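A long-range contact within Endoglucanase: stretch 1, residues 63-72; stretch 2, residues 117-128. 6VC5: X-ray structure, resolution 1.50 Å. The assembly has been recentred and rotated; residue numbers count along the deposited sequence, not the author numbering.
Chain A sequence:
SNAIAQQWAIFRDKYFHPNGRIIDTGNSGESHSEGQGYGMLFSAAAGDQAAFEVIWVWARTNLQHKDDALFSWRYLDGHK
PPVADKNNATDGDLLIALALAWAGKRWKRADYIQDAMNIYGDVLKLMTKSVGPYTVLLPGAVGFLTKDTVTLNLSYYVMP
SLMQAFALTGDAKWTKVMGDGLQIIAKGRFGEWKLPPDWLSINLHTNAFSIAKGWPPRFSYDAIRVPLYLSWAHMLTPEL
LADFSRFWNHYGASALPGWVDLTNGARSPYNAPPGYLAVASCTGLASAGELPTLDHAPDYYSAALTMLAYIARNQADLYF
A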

# COMPACT_ATOMS: atom_id res chain seq x y z
N LEU A 63 -15.80 -8.41 -5.65
CA LEU A 63 -14.44 -8.37 -6.17
C LEU A 63 -13.68 -9.68 -6.03
O LEU A 63 -12.80 -9.94 -6.86
CB LEU A 63 -13.62 -7.25 -5.51
CG LEU A 63 -14.11 -5.82 -5.69
CD1 LEU A 63 -13.17 -4.87 -4.94
CD2 LEU A 63 -14.19 -5.47 -7.17
N GLN A 64 -13.94 -10.50 -5.02
CA GLN A 64 -13.12 -11.69 -4.83
C GLN A 64 -13.31 -12.69 -5.96
O GLN A 64 -14.43 -12.91 -6.44
CB GLN A 64 -13.36 -12.34 -3.47
CG GLN A 64 -12.24 -13.34 -3.13
CD GLN A 64 -12.29 -13.81 -1.70
OE1 GLN A 64 -13.37 -14.10 -1.17
NE2 GLN A 64 -11.13 -13.88 -1.05
N HIS A 65 -12.20 -13.29 -6.40
CA HIS A 65 -12.24 -14.25 -7.49
C HIS A 65 -13.00 -15.51 -7.10
O HIS A 65 -13.16 -15.84 -5.92
CB HIS A 65 -10.83 -14.63 -7.94
CG HIS A 65 -10.12 -13.54 -8.67
ND1 HIS A 65 -8.74 -13.51 -8.79
CD2 HIS A 65 -10.58 -12.45 -9.32
CE1 HIS A 65 -8.39 -12.45 -9.49
NE2 HIS A 65 -9.48 -11.79 -9.83
N LYS A 66 -13.45 -16.22 -8.13
CA LYS A 66 -14.13 -17.50 -8.01
C LYS A 66 -13.14 -18.63 -7.76
O LYS A 66 -13.36 -19.49 -6.90
CB LYS A 66 -14.90 -17.79 -9.31
CG LYS A 66 -16.11 -16.88 -9.66
CD LYS A 66 -16.83 -17.19 -10.99
CE LYS A 66 -18.02 -16.28 -11.27
NZ LYS A 66 -18.62 -16.64 -12.56
N ASP A 67 -12.02 -18.63 -8.49
CA ASP A 67 -11.06 -19.72 -8.53
C ASP A 67 -9.85 -19.52 -7.64
O ASP A 67 -9.04 -20.44 -7.49
CB ASP A 67 -10.58 -19.93 -9.98
CG ASP A 67 -11.60 -20.66 -10.84
OD1 ASP A 67 -11.18 -21.46 -11.71
OD2 ASP A 67 -12.82 -20.44 -10.64
N ASP A 68 -9.68 -18.33 -7.06
CA ASP A 68 -8.65 -18.09 -6.06
C ASP A 68 -9.15 -17.01 -5.11
O ASP A 68 -10.25 -16.47 -5.29
CB ASP A 68 -7.28 -17.77 -6.69
CG ASP A 68 -7.31 -16.57 -7.62
OD1 ASP A 68 -7.63 -15.45 -7.16
OD2 ASP A 68 -6.98 -16.73 -8.81
N ALA A 69 -8.35 -16.68 -4.10
CA ALA A 69 -8.79 -15.75 -3.07
C ALA A 69 -8.36 -14.31 -3.33
O ALA A 69 -8.63 -13.44 -2.50
CB ALA A 69 -8.29 -16.21 -1.69
N LEU A 70 -7.71 -14.04 -4.46
CA LEU A 70 -7.33 -12.66 -4.78
C LEU A 70 -8.55 -11.89 -5.28
O LEU A 70 -9.64 -12.44 -5.45
CB LEU A 70 -6.17 -12.66 -5.77
CG LEU A 70 -4.97 -13.52 -5.38
CD1 LEU A 70 -3.87 -13.39 -6.43
CD2 LEU A 70 -4.45 -13.10 -4.02
N PHE A 71 -8.35 -10.60 -5.56
CA PHE A 71 -9.45 -9.67 -5.82
C PHE A 71 -9.27 -8.98 -7.16
O PHE A 71 -8.19 -8.48 -7.46
CB PHE A 71 -9.55 -8.61 -4.71
CG PHE A 71 -9.88 -9.19 -3.38
CD1 PHE A 71 -11.19 -9.22 -2.95
CD2 PHE A 71 -8.88 -9.72 -2.58
CE1 PHE A 71 -11.51 -9.79 -1.73
CE2 PHE A 71 -9.18 -10.28 -1.37
CZ PHE A 71 -10.50 -10.32 -0.94
N SER A 72 -10.34 -8.93 -7.94
CA SER A 72 -10.32 -8.06 -9.10
C SER A 72 -10.12 -6.62 -8.64
O SER A 72 -10.65 -6.21 -7.61
CB SER A 72 -11.64 -8.19 -9.84
OG SER A 72 -11.82 -9.51 -10.35
N MET A 117 -5.91 -15.91 5.86
CA MET A 117 -4.97 -16.96 5.50
C MET A 117 -5.20 -17.46 4.07
O MET A 117 -4.23 -17.77 3.36
CB MET A 117 -5.04 -18.10 6.52
CG MET A 117 -4.51 -17.67 7.87
SD MET A 117 -4.29 -18.98 9.09
CE MET A 117 -5.96 -19.50 9.27
N ASN A 118 -6.45 -17.52 3.63
CA ASN A 118 -6.73 -17.89 2.24
C ASN A 118 -6.12 -16.89 1.26
O ASN A 118 -5.52 -17.28 0.26
CB ASN A 118 -8.23 -18.02 2.01
CG ASN A 118 -8.81 -19.25 2.67
OD1 ASN A 118 -8.09 -20.17 3.03
ND2 ASN A 118 -10.13 -19.25 2.85
N ILE A 119 -6.27 -15.58 1.54
CA ILE A 119 -5.67 -14.57 0.68
C ILE A 119 -4.15 -14.69 0.69
O ILE A 119 -3.50 -14.66 -0.37
CB ILE A 119 -6.12 -13.16 1.10
CG1 ILE A 119 -7.64 -13.03 0.99
CG2 ILE A 119 -5.42 -12.09 0.25
CD1 ILE A 119 -8.21 -11.86 1.80
N TYR A 120 -3.56 -14.76 1.88
CA TYR A 120 -2.10 -14.81 1.97
C TYR A 120 -1.56 -16.03 1.23
O TYR A 120 -0.54 -15.93 0.54
CB TYR A 120 -1.65 -14.86 3.43
CG TYR A 120 -1.71 -13.53 4.17
CD1 TYR A 120 -1.16 -12.38 3.63
CD2 TYR A 120 -2.27 -13.46 5.44
CE1 TYR A 120 -1.20 -11.16 4.32
CE2 TYR A 120 -2.31 -12.27 6.15
CZ TYR A 120 -1.77 -11.12 5.59
OH TYR A 120 -1.81 -9.94 6.29
N GLY A 121 -2.24 -17.17 1.38
CA GLY A 121 -1.81 -18.37 0.67
C GLY A 121 -1.76 -18.17 -0.83
O GLY A 121 -0.82 -18.63 -1.49
N ASP A 122 -2.76 -17.50 -1.39
CA ASP A 122 -2.77 -17.27 -2.83
C ASP A 122 -1.81 -16.17 -3.28
O ASP A 122 -1.28 -16.26 -4.40
CB ASP A 122 -4.21 -17.03 -3.31
CG ASP A 122 -4.94 -18.34 -3.59
OD1 ASP A 122 -4.25 -19.37 -3.81
OD2 ASP A 122 -6.19 -18.35 -3.60
N VAL A 123 -1.55 -15.16 -2.46
CA VAL A 123 -0.48 -14.21 -2.79
C VAL A 123 0.86 -14.95 -2.89
O VAL A 123 1.61 -14.77 -3.85
CB VAL A 123 -0.41 -13.07 -1.76
CG1 VAL A 123 0.85 -12.22 -1.98
CG2 VAL A 123 -1.65 -12.20 -1.87
N LEU A 124 1.16 -15.79 -1.90
CA LEU A 124 2.43 -16.51 -1.92
C LEU A 124 2.51 -17.45 -3.12
O LEU A 124 3.57 -17.56 -3.76
CB LEU A 124 2.59 -17.30 -0.62
CG LEU A 124 3.99 -17.78 -0.25
CD1 LEU A 124 4.93 -16.60 -0.09
CD2 LEU A 124 3.95 -18.62 1.02
N LYS A 125 1.40 -18.11 -3.44
CA LYS A 125 1.40 -19.11 -4.51
C LYS A 125 1.40 -18.47 -5.90
O LYS A 125 2.11 -18.93 -6.80
CB LYS A 125 0.21 -20.04 -4.35
CG LYS A 125 0.07 -21.09 -5.44
CD LYS A 125 -1.38 -21.54 -5.59
CE LYS A 125 -1.78 -22.57 -4.54
NZ LYS A 125 -2.47 -23.74 -5.15
N LEU A 126 0.61 -17.41 -6.10
CA LEU A 126 0.39 -16.87 -7.44
C LEU A 126 1.18 -15.60 -7.73
O LEU A 126 1.39 -15.29 -8.91
CB LEU A 126 -1.10 -16.57 -7.65
CG LEU A 126 -2.05 -17.74 -7.40
CD1 LEU A 126 -3.48 -17.27 -7.46
CD2 LEU A 126 -1.81 -18.87 -8.40
N MET A 127 1.61 -14.85 -6.72
CA MET A 127 2.20 -13.53 -6.92
C MET A 127 3.65 -13.46 -6.51
O MET A 127 4.17 -12.36 -6.27
CB MET A 127 1.41 -12.45 -6.19
CG MET A 127 0.02 -12.23 -6.72
SD MET A 127 -0.01 -11.44 -8.39
CE MET A 127 -0.88 -12.72 -9.26
N THR A 128 4.32 -14.59 -6.37
CA THR A 128 5.76 -14.60 -6.15
C THR A 128 6.45 -15.28 -7.32
O THR A 128 5.89 -16.18 -7.96
CB THR A 128 6.17 -15.22 -4.80
OG1 THR A 128 5.83 -16.61 -4.77
CG2 THR A 128 5.47 -14.47 -3.65

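How does the helix first meet the loop? The closest approach of N118 is through its backbone: O of N118 lies 3.6 Å from CB of A69, and the CB atoms of N118 and A69 are 4.1 Å apart. At the next residue, CA of I119 and CA of A69 are 5.0 Å apart, the nearest alpha carbons in register.

What does I119 add? Its CA-to-CB bond runs sideways to the loop, and its side chain touches several loop residues. CG1 of I119 lies 3.7 Å from O of A69 and 4.2 Å from CB of A69, while CD1 of I119 meets CE2 of F71 at 3.7 Å, at the edge of the ring and near its plane. The carbonyl of A69 is not left without a partner beside this apolar group, because NE2 of Q64 donates a hydrogen bond to O of A69 (2.9 Å).

Where is the polar link? D122 points toward the loop, and its OD2 accepts a hydrogen bond from N of A69 at 2.8 Å, the only one between the two stretches. The same OD2 lies 3.3 Å from CB of D68. OD1 of D68 bonds back within the loop, accepting from ND1 of H65 (2.8 Å) and from N of L70 (3.0 Å), bonds that tie together the turn presenting the A69 amide to D122.

What closes the contact at the end of the helix? L70 does, giving up more area to the other stretch than any other residue here. Its CA-to-CB bond runs sideways, but the end of the side chain comes nearer, placing CD2 of L70 3.6 Å from CG2 of V123. The other methyl, CD1 of L70, lies 4.0 Å from CD1 of L126 and 4.1 Å from CG of M127, the residue at which helical backbone angles are lost. One leucine thus packs against V123 and L126 on the helix and M127 just beyond it.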